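Local coordinates for uncharacterized protein lp_2219 (Lactobacillus plantarum, PDB 3HFQ), which is of unknown function but belongs to the seven-bladed beta-propeller lactonase family, so it may hydrolyse a lactone, at residues F267-T270 / H274-L277; V229-A234 / L254-R259; A201-E206 / A212-D217; L181-G186 / F223-I228. The protein carries 1 engineered substitution. All coordinates share one frame; numbering follows the deposited sequence.

Contact 1: residues F267-T270 / H274-L277; sequences FAVT and HLTL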
loop_
_atom_site.group_PDB
_atom_site.type_symbol
_atom_site.label_atom_id
_atom_site.label_comp_id
_atom_site.label_asym_id
_atom_site.label_seq_id
_atom_site.Cartn_x
_atom_site.Cartn_y
_atom_site.Cartn_z
ATOM N N PHE A 267 7.384 6.494 -14.170
ATOM C CA PHE A 267 6.783 7.578 -14.940
ATOM C C PHE A 267 7.283 8.932 -14.470
ATOM O O PHE A 267 7.461 9.159 -13.272
ATOM C CB PHE A 267 5.256 7.586 -14.797
ATOM C CG PHE A 267 4.577 6.365 -15.339
ATOM C CD1 PHE A 267 4.534 5.187 -14.598
ATOM C CD2 PHE A 267 3.952 6.404 -16.584
ATOM C CE1 PHE A 267 3.879 4.065 -15.086
ATOM C CE2 PHE A 267 3.292 5.286 -17.082
ATOM C CZ PHE A 267 3.254 4.113 -16.332
ATOM N N ALA A 268 7.503 9.832 -15.420
ATOM C CA ALA A 268 7.920 11.184 -15.096
ATOM C C ALA A 268 6.615 11.968 -14.987
ATOM O O ALA A 268 5.751 11.862 -15.865
ATOM C CB ALA A 268 8.788 11.756 -16.213
ATOM N N VAL A 269 6.456 12.725 -13.906
ATOM C CA VAL A 269 5.254 13.527 -13.713
ATOM C C VAL A 269 5.551 14.925 -14.232
ATOM O O VAL A 269 6.497 15.567 -13.781
ATOM C CB VAL A 269 4.868 13.650 -12.219
ATOM C CG1 VAL A 269 3.575 14.435 -12.090
ATOM C CG2 VAL A 269 4.720 12.275 -11.592
ATOM N N THR A 270 4.751 15.394 -15.180
ATOM C CA THR A 270 4.969 16.719 -15.726
ATOM C C THR A 270 3.773 17.622 -15.458
ATOM O O THR A 270 3.024 17.395 -14.509
ATOM C CB THR A 270 5.287 16.646 -17.239
ATOM O OG1 THR A 270 4.237 15.954 -17.929
ATOM C CG2 THR A 270 6.603 15.900 -17.455
ATOM N N HIS A 274 0.278 15.139 -15.783
ATOM C CA HIS A 274 0.539 14.231 -16.893
ATOM C C HIS A 274 1.674 13.258 -16.585
ATOM O O HIS A 274 2.630 13.598 -15.887
ATOM C CB HIS A 274 0.837 15.009 -18.175
ATOM C CG HIS A 274 -0.379 15.617 -18.806
ATOM N ND1 HIS A 274 -1.002 16.737 -18.297
ATOM C CD2 HIS A 274 -1.102 15.242 -19.887
ATOM C CE1 HIS A 274 -2.056 17.025 -19.039
ATOM N NE2 HIS A 274 -2.144 16.136 -20.010
ATOM N N LEU A 275 1.550 12.043 -17.115
ATOM C CA LEU A 275 2.536 10.988 -16.904
ATOM C C LEU A 275 3.190 10.512 -18.199
ATOM O O LEU A 275 2.540 10.419 -19.241
ATOM C CB LEU A 275 1.869 9.792 -16.223
ATOM C CG LEU A 275 1.146 10.076 -14.907
ATOM C CD1 LEU A 275 0.443 8.810 -14.431
ATOM C CD2 LEU A 275 2.145 10.566 -13.875
ATOM N N THR A 276 4.482 10.204 -18.115
ATOM C CA THR A 276 5.257 9.711 -19.247
ATOM C C THR A 276 6.095 8.519 -18.792
ATOM O O THR A 276 6.933 8.656 -17.905
ATOM C CB THR A 276 6.218 10.790 -19.790
ATOM O OG1 THR A 276 5.461 11.882 -20.326
ATOM C CG2 THR A 276 7.111 10.205 -20.886
ATOM N N LEU A 277 5.864 7.357 -19.398
ATOM C CA LEU A 277 6.612 6.149 -19.046
ATOM C C LEU A 277 8.064 6.302 -19.481
ATOM O O LEU A 277 8.338 6.558 -20.652
ATOM C CB LEU A 277 6.009 4.928 -19.743
ATOM C CG LEU A 277 6.683 3.584 -19.452
ATOM C CD1 LEU A 277 6.402 3.183 -18.015
ATOM C CD2 LEU A 277 6.160 2.527 -20.409
HETATM O O HOH W 1 4.543 13.283 -18.114
#
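Phe267 lies across from Leu277 in a beta hairpin formed by the third and fourth strands of a propeller blade. Phe267 CB sits 3.7 Å from the carbonyl oxygen Thr276 O. Farther along, Phe267 CD2 reaches the partner backbone and comes within 3.5 Å of Leu277 N, while CE2 meets Leu277 CB. At the tip, Phe267 CZ is 3.7 Å from Leu277 CD1. That methyl rides over one face of the ring, 19° off its normal, in a CH-pi contact displaced toward the rim. The leucine gets there because its CG is anti to the backbone N (chi1 -179°). Replacing Phe267 with an alanine would probably leave Leu277 CD1 without its aromatic face and open a gap next to Val229 and Ile211 of the preceding blade. On the same side of the sheet, Val269 CG2 and Leu275 CD2 pack side by side. The backbones are tied by Ala268 N to Thr276 O (2.8 Å), the return bond from Thr276 N to Ala268 O, and Thr270 N to His274 O. Near the turn, one water donates to Ala268 O (2.9 Å) and also hydrogen-bonds to Thr270 OG1 and Thr276 OG1.

Contact 2: residues V229-A234 / L254-R259; sequences VKTIPA and LYVSNR. With PO4 (phosphate ion), chain C.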
loop_
_atom_site.group_PDB
_atom_site.type_symbol
_atom_site.label_atom_id
_atom_site.label_comp_id
_atom_site.label_asym_id
_atom_site.label_seq_id
_atom_site.Cartn_x
_atom_site.Cartn_y
_atom_site.Cartn_z
ATOM N N VAL A 229 -3.005 6.185 -18.378
ATOM C CA VAL A 229 -1.865 5.598 -19.081
ATOM C C VAL A 229 -1.774 4.120 -18.725
ATOM O O VAL A 229 -2.284 3.705 -17.685
ATOM C CB VAL A 229 -0.527 6.285 -18.692
ATOM C CG1 VAL A 229 -0.515 7.727 -19.189
ATOM C CG2 VAL A 229 -0.332 6.247 -17.179
ATOM N N LYS A 230 -1.139 3.325 -19.586
ATOM C CA LYS A 230 -0.987 1.893 -19.321
ATOM C C LYS A 230 0.284 1.662 -18.514
ATOM O O LYS A 230 1.237 2.431 -18.617
ATOM C CB LYS A 230 -0.929 1.099 -20.635
ATOM C CG LYS A 230 -2.197 1.222 -21.476
ATOM C CD LYS A 230 -2.160 0.358 -22.736
ATOM C CE LYS A 230 -2.423 -1.112 -22.434
ATOM N NZ LYS A 230 -2.551 -1.921 -23.684
ATOM N N THR A 231 0.301 0.601 -17.711
ATOM C CA THR A 231 1.466 0.312 -16.883
ATOM C C THR A 231 2.332 -0.806 -17.457
ATOM O O THR A 231 3.364 -1.149 -16.883
ATOM C CB THR A 231 1.052 -0.065 -15.442
ATOM O OG1 THR A 231 0.351 -1.315 -15.449
ATOM C CG2 THR A 231 0.140 1.012 -14.854
ATOM N N ILE A 232 1.908 -1.358 -18.592
ATOM C CA ILE A 232 2.640 -2.435 -19.266
ATOM C C ILE A 232 2.557 -2.246 -20.781
ATOM O O ILE A 232 1.770 -1.431 -21.268
ATOM C CB ILE A 232 2.057 -3.827 -18.923
ATOM C CG1 ILE A 232 0.558 -3.856 -19.234
ATOM C CG2 ILE A 232 2.322 -4.164 -17.467
ATOM C CD1 ILE A 232 -0.073 -5.230 -19.097
ATOM N N PRO A 233 3.373 -2.993 -21.545
ATOM C CA PRO A 233 3.355 -2.874 -23.007
ATOM C C PRO A 233 1.962 -3.097 -23.579
ATOM O O PRO A 233 1.177 -3.884 -23.046
ATOM C CB PRO A 233 4.344 -3.947 -23.450
ATOM C CG PRO A 233 5.347 -3.936 -22.343
ATOM C CD PRO A 233 4.455 -3.898 -21.115
ATOM N N ALA A 234 1.664 -2.404 -24.669
ATOM C CA ALA A 234 0.362 -2.514 -25.309
ATOM C C ALA A 234 0.077 -3.924 -25.824
ATOM O O ALA A 234 -1.079 -4.335 -25.902
ATOM C CB ALA A 234 0.261 -1.509 -26.449
ATOM N N LEU A 254 6.783 8.877 -10.568
ATOM C CA LEU A 254 5.764 7.945 -10.095
ATOM C C LEU A 254 6.209 6.516 -10.396
ATOM O O LEU A 254 6.755 6.237 -11.466
ATOM C CB LEU A 254 4.430 8.225 -10.794
ATOM C CG LEU A 254 3.183 7.472 -10.315
ATOM C CD1 LEU A 254 2.763 7.992 -8.938
ATOM C CD2 LEU A 254 2.052 7.683 -11.307
ATOM N N TYR A 255 5.976 5.612 -9.451
ATOM C CA TYR A 255 6.358 4.217 -9.623
ATOM C C TYR A 255 5.171 3.293 -9.361
ATOM O O TYR A 255 4.351 3.567 -8.487
ATOM C CB TYR A 255 7.509 3.862 -8.664
ATOM C CG TYR A 255 8.739 4.741 -8.813
ATOM C CD1 TYR A 255 8.747 6.053 -8.334
ATOM C CD2 TYR A 255 9.874 4.278 -9.479
ATOM C CE1 TYR A 255 9.853 6.884 -8.528
ATOM C CE2 TYR A 255 10.984 5.100 -9.677
ATOM C CZ TYR A 255 10.965 6.403 -9.202
ATOM O OH TYR A 255 12.037 7.241 -9.441
ATOM N N VAL A 256 5.070 2.210 -10.128
ATOM C CA VAL A 256 3.994 1.243 -9.926
ATOM C C VAL A 256 4.530 -0.166 -10.174
ATOM O O VAL A 256 5.389 -0.365 -11.034
ATOM C CB VAL A 256 2.787 1.525 -10.868
ATOM C CG1 VAL A 256 3.183 1.331 -12.321
ATOM C CG2 VAL A 256 1.620 0.618 -10.505
ATOM N N SER A 257 4.053 -1.141 -9.401
ATOM C CA SER A 257 4.506 -2.514 -9.584
ATOM C C SER A 257 3.478 -3.323 -10.372
ATOM O O SER A 257 2.268 -3.118 -10.239
ATOM C CB SER A 257 4.786 -3.180 -8.228
ATOM O OG SER A 257 3.620 -3.248 -7.426
ATOM N N ASN A 258 3.977 -4.238 -11.197
ATOM C CA ASN A 258 3.135 -5.083 -12.034
ATOM C C ASN A 258 3.298 -6.560 -11.684
ATOM O O ASN A 258 4.403 -7.097 -11.754
ATOM C CB ASN A 258 3.497 -4.884 -13.512
ATOM C CG ASN A 258 3.154 -3.495 -14.022
ATOM O OD1 ASN A 258 4.036 -2.712 -14.385
ATOM N ND2 ASN A 258 1.871 -3.181 -14.052
ATOM N N ARG A 259 2.199 -7.207 -11.307
ATOM C CA ARG A 259 2.220 -8.632 -10.979
ATOM C C ARG A 259 1.825 -9.413 -12.226
ATOM O O ARG A 259 0.670 -9.384 -12.653
ATOM C CB ARG A 259 1.239 -8.936 -9.854
ATOM C CG ARG A 259 1.644 -8.371 -8.511
ATOM C CD ARG A 259 0.507 -8.521 -7.520
ATOM N NE ARG A 259 -0.616 -7.650 -7.865
ATOM C CZ ARG A 259 -1.718 -7.526 -7.133
ATOM N NH1 ARG A 259 -1.850 -8.226 -6.014
ATOM N NH2 ARG A 259 -2.679 -6.686 -7.508
HETATM P P PO4 C . -5.310 -7.985 -4.626
HETATM O O1 PO4 C . -5.124 -9.419 -5.251
HETATM O O2 PO4 C . -4.017 -7.125 -4.881
HETATM O O3 PO4 C . -6.557 -7.277 -5.285
HETATM O O4 PO4 C . -5.545 -8.114 -3.071
#
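Thr231 sets its side chain against Val256 and Asn258 of the facing strand, and this is where the contact is closest. Its CG2 methyl, Thr231 CG2, stands 4.0 Å from Val256 CG1, with the two side chains crossing at about a right angle. With OG1 placed between the backbone N and the carbonyl carbon (chi1 67°), that methyl comes to lie beside the backbone N, while the hydroxyl has Asn258 next to it. The amide of Asn258 is set against the hydroxyl and the carbonyl oxygen of Thr231: as modelled, Asn258 ND2 lies 2.8 Å from Thr231 OG1 and Asn258 OD1 lies 3.0 Å from Thr231 O. The amide is probably turned over in the model, so the bonding is best left doubtful. Thr231 OG1 also makes a weak hydrogen bond to Ser209 O.

The example illustrates how propeller blades join: residues 229-234 run off the outermost strand of one blade, and 254-259 form the second strand of the next. Putting an alanine at Asn258 would probably leave Thr231 O without its close polar neighbour and strip Ile232 CG2 of the group it rests on.

The outer flank is looser. Ile232, partly exposed, offers little more than Ile232 CG2, which is 3.6 Å from Asn258 CG, and past it the chain makes no further contact with 254-259. One residue on from Asn258, Arg259 points its guanidinium edge at a phosphate, probably from the crystallisation liquor. One oxygen, O2, takes bonds from both Arg259 NH1 (2.7 Å) and Arg259 NH2 (3.0 Å), while His144 and Arg190 also hold the ion. Arg259 NH2 also forms a salt bridge with Glu206.

Contact 3: residues A201-E206 / A212-D217; sequences AFLAGE and ASLKYD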
loop_
_atom_site.group_PDB
_atom_site.type_symbol
_atom_site.label_atom_id
_atom_site.label_comp_id
_atom_site.label_asym_id
_atom_site.label_seq_id
_atom_site.Cartn_x
_atom_site.Cartn_y
_atom_site.Cartn_z
ATOM N N ALA A 201 -3.665 13.359 -7.534
ATOM C CA ALA A 201 -3.594 12.015 -6.983
ATOM C C ALA A 201 -3.424 11.082 -8.171
ATOM O O ALA A 201 -3.944 11.347 -9.254
ATOM C CB ALA A 201 -4.875 11.670 -6.219
ATOM N N PHE A 202 -2.691 9.997 -7.971
ATOM C CA PHE A 202 -2.455 9.029 -9.030
ATOM C C PHE A 202 -3.025 7.716 -8.536
ATOM O O PHE A 202 -2.619 7.197 -7.495
ATOM C CB PHE A 202 -0.955 8.956 -9.311
ATOM C CG PHE A 202 -0.364 10.294 -9.661
ATOM C CD1 PHE A 202 -0.511 10.822 -10.945
ATOM C CD2 PHE A 202 0.249 11.071 -8.685
ATOM C CE1 PHE A 202 -0.057 12.109 -11.245
ATOM C CE2 PHE A 202 0.704 12.358 -8.975
ATOM C CZ PHE A 202 0.549 12.877 -10.259
ATOM N N LEU A 203 -3.988 7.197 -9.290
ATOM C CA LEU A 203 -4.704 5.981 -8.926
ATOM C C LEU A 203 -4.313 4.761 -9.749
ATOM O O LEU A 203 -4.373 4.779 -10.978
ATOM C CB LEU A 203 -6.204 6.246 -9.078
ATOM C CG LEU A 203 -7.217 5.122 -8.878
ATOM C CD1 LEU A 203 -7.342 4.779 -7.399
ATOM C CD2 LEU A 203 -8.563 5.575 -9.434
ATOM N N ALA A 204 -3.928 3.691 -9.066
ATOM C CA ALA A 204 -3.539 2.477 -9.763
ATOM C C ALA A 204 -4.756 1.601 -10.027
ATOM O O ALA A 204 -5.551 1.336 -9.125
ATOM C CB ALA A 204 -2.504 1.712 -8.948
ATOM N N GLY A 205 -4.900 1.179 -11.280
ATOM C CA GLY A 205 -5.996 0.314 -11.663
ATOM C C GLY A 205 -5.429 -1.086 -11.787
ATOM O O GLY A 205 -4.777 -1.416 -12.775
ATOM N N GLU A 206 -5.670 -1.908 -10.774
ATOM C CA GLU A 206 -5.152 -3.267 -10.763
ATOM C C GLU A 206 -5.578 -4.123 -11.947
ATOM O O GLU A 206 -4.738 -4.641 -12.682
ATOM C CB GLU A 206 -5.573 -3.991 -9.479
ATOM C CG GLU A 206 -5.125 -5.451 -9.449
ATOM C CD GLU A 206 -5.660 -6.218 -8.256
ATOM O OE1 GLU A 206 -5.488 -5.743 -7.116
ATOM O OE2 GLU A 206 -6.244 -7.305 -8.462
ATOM N N ALA A 212 -4.627 6.306 -13.405
ATOM C CA ALA A 212 -5.456 7.456 -13.712
ATOM C C ALA A 212 -4.905 8.659 -12.960
ATOM O O ALA A 212 -4.626 8.570 -11.763
ATOM C CB ALA A 212 -6.896 7.191 -13.286
ATOM N N SER A 213 -4.707 9.772 -13.662
ATOM C CA SER A 213 -4.241 10.981 -12.998
ATOM C C SER A 213 -5.520 11.703 -12.593
ATOM O O SER A 213 -6.444 11.823 -13.400
ATOM C CB SER A 213 -3.421 11.865 -13.947
ATOM O OG SER A 213 -2.125 11.336 -14.161
ATOM N N LEU A 214 -5.579 12.172 -11.351
ATOM C CA LEU A 214 -6.766 12.863 -10.856
ATOM C C LEU A 214 -6.410 14.210 -10.249
ATOM O O LEU A 214 -5.337 14.369 -9.665
ATOM C CB LEU A 214 -7.451 12.032 -9.766
ATOM C CG LEU A 214 -7.667 10.534 -9.997
ATOM C CD1 LEU A 214 -8.124 9.894 -8.695
ATOM C CD2 LEU A 214 -8.689 10.316 -11.110
ATOM N N LYS A 215 -7.314 15.174 -10.394
ATOM C CA LYS A 215 -7.128 16.488 -9.798
ATOM C C LYS A 215 -7.998 16.455 -8.544
ATOM O O LYS A 215 -9.161 16.054 -8.605
ATOM C CB LYS A 215 -7.625 17.593 -10.738
ATOM C CG LYS A 215 -7.522 19.002 -10.157
ATOM C CD LYS A 215 -6.078 19.492 -10.105
ATOM C CE LYS A 215 -5.959 20.824 -9.368
ATOM N NZ LYS A 215 -6.271 20.679 -7.916
ATOM N N TYR A 216 -7.440 16.857 -7.408
ATOM C CA TYR A 216 -8.196 16.866 -6.158
ATOM C C TYR A 216 -8.428 18.302 -5.702
ATOM O O TYR A 216 -7.519 19.127 -5.753
ATOM C CB TYR A 216 -7.431 16.106 -5.070
ATOM C CG TYR A 216 -8.142 16.053 -3.734
ATOM C CD1 TYR A 216 -9.298 15.291 -3.566
ATOM C CD2 TYR A 216 -7.651 16.758 -2.634
ATOM C CE1 TYR A 216 -9.947 15.228 -2.334
ATOM C CE2 TYR A 216 -8.293 16.706 -1.398
ATOM C CZ TYR A 216 -9.440 15.936 -1.255
ATOM O OH TYR A 216 -10.068 15.866 -0.031
ATOM N N ASP A 217 -9.646 18.594 -5.256
ATOM C CA ASP A 217 -9.984 19.930 -4.775
ATOM C C ASP A 217 -10.353 19.853 -3.293
ATOM O O ASP A 217 -11.345 19.228 -2.925
ATOM C CB ASP A 217 -11.161 20.500 -5.575
ATOM C CG ASP A 217 -11.462 21.949 -5.226
ATOM O OD1 ASP A 217 -10.793 22.507 -4.330
ATOM O OD2 ASP A 217 -12.370 22.529 -5.852
#
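Ala201 and Leu214 exchange two backbone hydrogen bonds, and Leu203 and Ala212 exchange two more, giving a four-bond ladder in the interior of the protein. The straightest rung runs from Leu203 N to Ala212 O, 2.9 Å long and nearly linear (178°). The shortest, from Leu214 N to Ala201 O at 2.8 Å, approaches almost along the C=O axis. Between these pairs sits the non-hydrogen-bonded pair Phe202 and Ser213. There Ser213 OG lies near the plane of the Phe202 ring, at its edge, 3.6 Å from Phe202 CD1. Both side chains have their first branch anti to the carbonyl carbon (chi1 -56° for Phe202 and -75° for Ser213), so each leans back toward the start of its own strand, in opposite directions along the hairpin.

On the other face, Leu214 CD1 reaches diagonally to Leu203 CB at 4.1 Å, and Ala201 CB faces Leu214 CB.

The next shell fixes these groups. Ser213 OG is hydrogen-bonded to Gly273 O in the following blade, and Leu275 from that blade packs on both Phe202 and Ser213. Behind Leu203 stand Met183 and Phe187, while Phe223, from the outermost strand of the same blade, packs on Ala201 and Leu214. This is the antiparallel hairpin of the second and third strands in a four-stranded blade of a beta-propeller.

Contact 4: residues L181-G186 / F223-I228; sequences LTMEAG and FTQLGI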
loop_
_atom_site.group_PDB
_atom_site.type_symbol
_atom_site.label_atom_id
_atom_site.label_comp_id
_atom_site.label_asym_id
_atom_site.label_seq_id
_atom_site.Cartn_x
_atom_site.Cartn_y
_atom_site.Cartn_z
ATOM N N LEU A 181 -16.100 9.030 -6.682
ATOM C CA LEU A 181 -15.663 9.075 -8.068
ATOM C C LEU A 181 -15.881 7.693 -8.666
ATOM O O LEU A 181 -15.432 6.692 -8.109
ATOM C CB LEU A 181 -14.175 9.433 -8.146
ATOM C CG LEU A 181 -13.531 9.350 -9.532
ATOM C CD1 LEU A 181 -14.055 10.472 -10.428
ATOM C CD2 LEU A 181 -12.022 9.437 -9.383
ATOM N N THR A 182 -16.575 7.635 -9.795
ATOM C CA THR A 182 -16.829 6.361 -10.444
ATOM C C THR A 182 -15.918 6.223 -11.652
ATOM O O THR A 182 -15.893 7.089 -12.525
ATOM C CB THR A 182 -18.297 6.248 -10.904
ATOM O OG1 THR A 182 -19.160 6.294 -9.762
ATOM C CG2 THR A 182 -18.521 4.940 -11.652
HETATM N N MSE A 183 -15.171 5.126 -11.696
HETATM C CA MSE A 183 -14.257 4.876 -12.799
HETATM C C MSE A 183 -14.913 4.026 -13.878
HETATM O O MSE A 183 -15.934 3.384 -13.635
HETATM C CB MSE A 183 -13.003 4.180 -12.272
HETATM C CG MSE A 183 -12.370 4.919 -11.101
HETATM SE SE MSE A 183 -11.461 6.531 -11.649
HETATM C CE MSE A 183 -12.922 7.576 -12.355
ATOM N N GLU A 184 -14.331 4.036 -15.074
ATOM C CA GLU A 184 -14.858 3.233 -16.174
ATOM C C GLU A 184 -14.952 1.781 -15.705
ATOM O O GLU A 184 -14.060 1.283 -15.016
ATOM C CB GLU A 184 -13.934 3.324 -17.396
ATOM C CG GLU A 184 -14.034 4.626 -18.186
ATOM C CD GLU A 184 -15.277 4.696 -19.063
ATOM O OE1 GLU A 184 -16.397 4.797 -18.518
ATOM O OE2 GLU A 184 -15.129 4.648 -20.302
ATOM N N ALA A 185 -16.032 1.105 -16.082
ATOM C CA ALA A 185 -16.247 -0.281 -15.677
ATOM C C ALA A 185 -15.054 -1.189 -15.979
ATOM O O ALA A 185 -14.566 -1.236 -17.108
ATOM C CB ALA A 185 -17.503 -0.828 -16.350
ATOM N N GLY A 186 -14.592 -1.909 -14.959
ATOM C CA GLY A 186 -13.470 -2.816 -15.136
ATOM C C GLY A 186 -12.102 -2.227 -14.831
ATOM O O GLY A 186 -11.082 -2.909 -14.957
ATOM N N PHE A 223 -12.753 14.603 -6.705
ATOM C CA PHE A 223 -11.793 14.404 -7.785
ATOM C C PHE A 223 -12.377 14.659 -9.170
ATOM O O PHE A 223 -13.597 14.677 -9.365
ATOM C CB PHE A 223 -11.300 12.951 -7.798
ATOM C CG PHE A 223 -10.514 12.542 -6.591
ATOM C CD1 PHE A 223 -9.176 12.897 -6.462
ATOM C CD2 PHE A 223 -11.090 11.734 -5.614
ATOM C CE1 PHE A 223 -8.420 12.445 -5.385
ATOM C CE2 PHE A 223 -10.343 11.278 -4.531
ATOM C CZ PHE A 223 -9.005 11.634 -4.420
ATOM N N THR A 224 -11.469 14.823 -10.127
ATOM C CA THR A 224 -11.794 15.001 -11.536
ATOM C C THR A 224 -10.733 14.171 -12.258
ATOM O O THR A 224 -9.537 14.385 -12.054
ATOM C CB THR A 224 -11.674 16.472 -11.997
ATOM O OG1 THR A 224 -12.671 17.265 -11.341
ATOM C CG2 THR A 224 -11.882 16.572 -13.509
ATOM N N GLN A 225 -11.161 13.211 -13.073
ATOM C CA GLN A 225 -10.204 12.378 -13.800
ATOM C C GLN A 225 -9.556 13.202 -14.909
ATOM O O GLN A 225 -10.256 13.844 -15.693
ATOM C CB GLN A 225 -10.904 11.160 -14.406
ATOM C CG GLN A 225 -9.952 10.215 -15.128
ATOM C CD GLN A 225 -10.663 9.041 -15.761
ATOM O OE1 GLN A 225 -11.301 8.246 -15.072
ATOM N NE2 GLN A 225 -10.559 8.927 -17.081
ATOM N N LEU A 226 -8.227 13.183 -14.975
ATOM C CA LEU A 226 -7.497 13.948 -15.987
ATOM C C LEU A 226 -7.054 13.154 -17.213
ATOM O O LEU A 226 -7.217 13.605 -18.349
ATOM C CB LEU A 226 -6.269 14.603 -15.350
ATOM C CG LEU A 226 -6.417 15.986 -14.713
ATOM C CD1 LEU A 226 -7.861 16.269 -14.316
ATOM C CD2 LEU A 226 -5.479 16.063 -13.523
ATOM N N GLY A 227 -6.477 11.982 -16.980
ATOM C CA GLY A 227 -6.010 11.149 -18.075
ATOM C C GLY A 227 -5.674 9.756 -17.582
ATOM O O GLY A 227 -5.675 9.507 -16.377
ATOM N N ILE A 228 -5.390 8.845 -18.508
ATOM C CA ILE A 228 -5.060 7.467 -18.154
ATOM C C ILE A 228 -3.903 6.940 -19.004
ATOM O O ILE A 228 -3.823 7.222 -20.201
ATOM C CB ILE A 228 -6.284 6.535 -18.351
ATOM C CG1 ILE A 228 -7.429 6.971 -17.431
ATOM C CG2 ILE A 228 -5.898 5.089 -18.067
ATOM C CD1 ILE A 228 -8.658 6.084 -17.512
HETATM O O HOH W 2 -14.416 8.776 -14.800
HETATM O O HOH W 3 -12.086 5.677 -15.833
#
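Gln225 OE1 is met from several directions: two waters donate to it, and the Met183 methyl sits close by. One water, 2.8 Å from Gln225 OE1, accepts a bond from Glu184 N. The second lies 3.2 Å from Gln225 OE1 and also donates to Thr182 O. No direct hydrogen bond spans the two segments, so their polar link is made through water. Gln225 reaches out in extended form, with CG anti to the backbone N (chi1 -177°) and the next torsion stretched as well, which carries the amide across to 181-186. Met183, built as selenomethionine, comes back to meet it: its chain is bent at both chi2 and chi3, so that the end swings inward. Met183 CE ends 3.2 Å from Gln225 OE1, with Met183 SE farther off at 3.8 Å, and the two side chains meet at a slant.

Beside this watery part lies a small apolar patch. Leu181 CD2 rests against Phe223 CB at 3.9 Å, the two side chains crossing at about a right angle. Leu214 packs on Leu181, while Val164 and Val166 pack on Phe223, and the Tyr216 ring meets that of Phe223.

Farther along 223-228, Leu226 and Gly227 both face Ser213 in a classic beta bulge. Seen in the whole fold, 181-186 is the end of the outermost strand 175-182 and the loop that leaves it, while 223-228 belongs to outermost strand 222-230 of the next blade. Strands 163-169 and 210-217 lie alongside them within their respective sheets.

In the fold
The four contacts sample two levels of propeller architecture. Contacts 1 and 3 are hairpins within single blades, held by backbone ladders. Contacts 2 and 4 bridge successive blades: contact 2 rests on side-chain packing and a close amide, contact 4 on a small apolar patch and bridging water. Contacts 2 and 3 belong to the core, contact 4 is partly buried, and contact 1 lies at the surface, where water also joins polar atoms. Strand 222-230 serves contacts 2 and 4, and its neighbour 210-217 carries contact 3, nested inside the loop closed by contact 4. Leu275 CD2 packs on Phe202 CE1 (3.8 Å), linking contacts 1 and 3, while the Arg259-Glu206 salt bridge joins contacts 2 and 3.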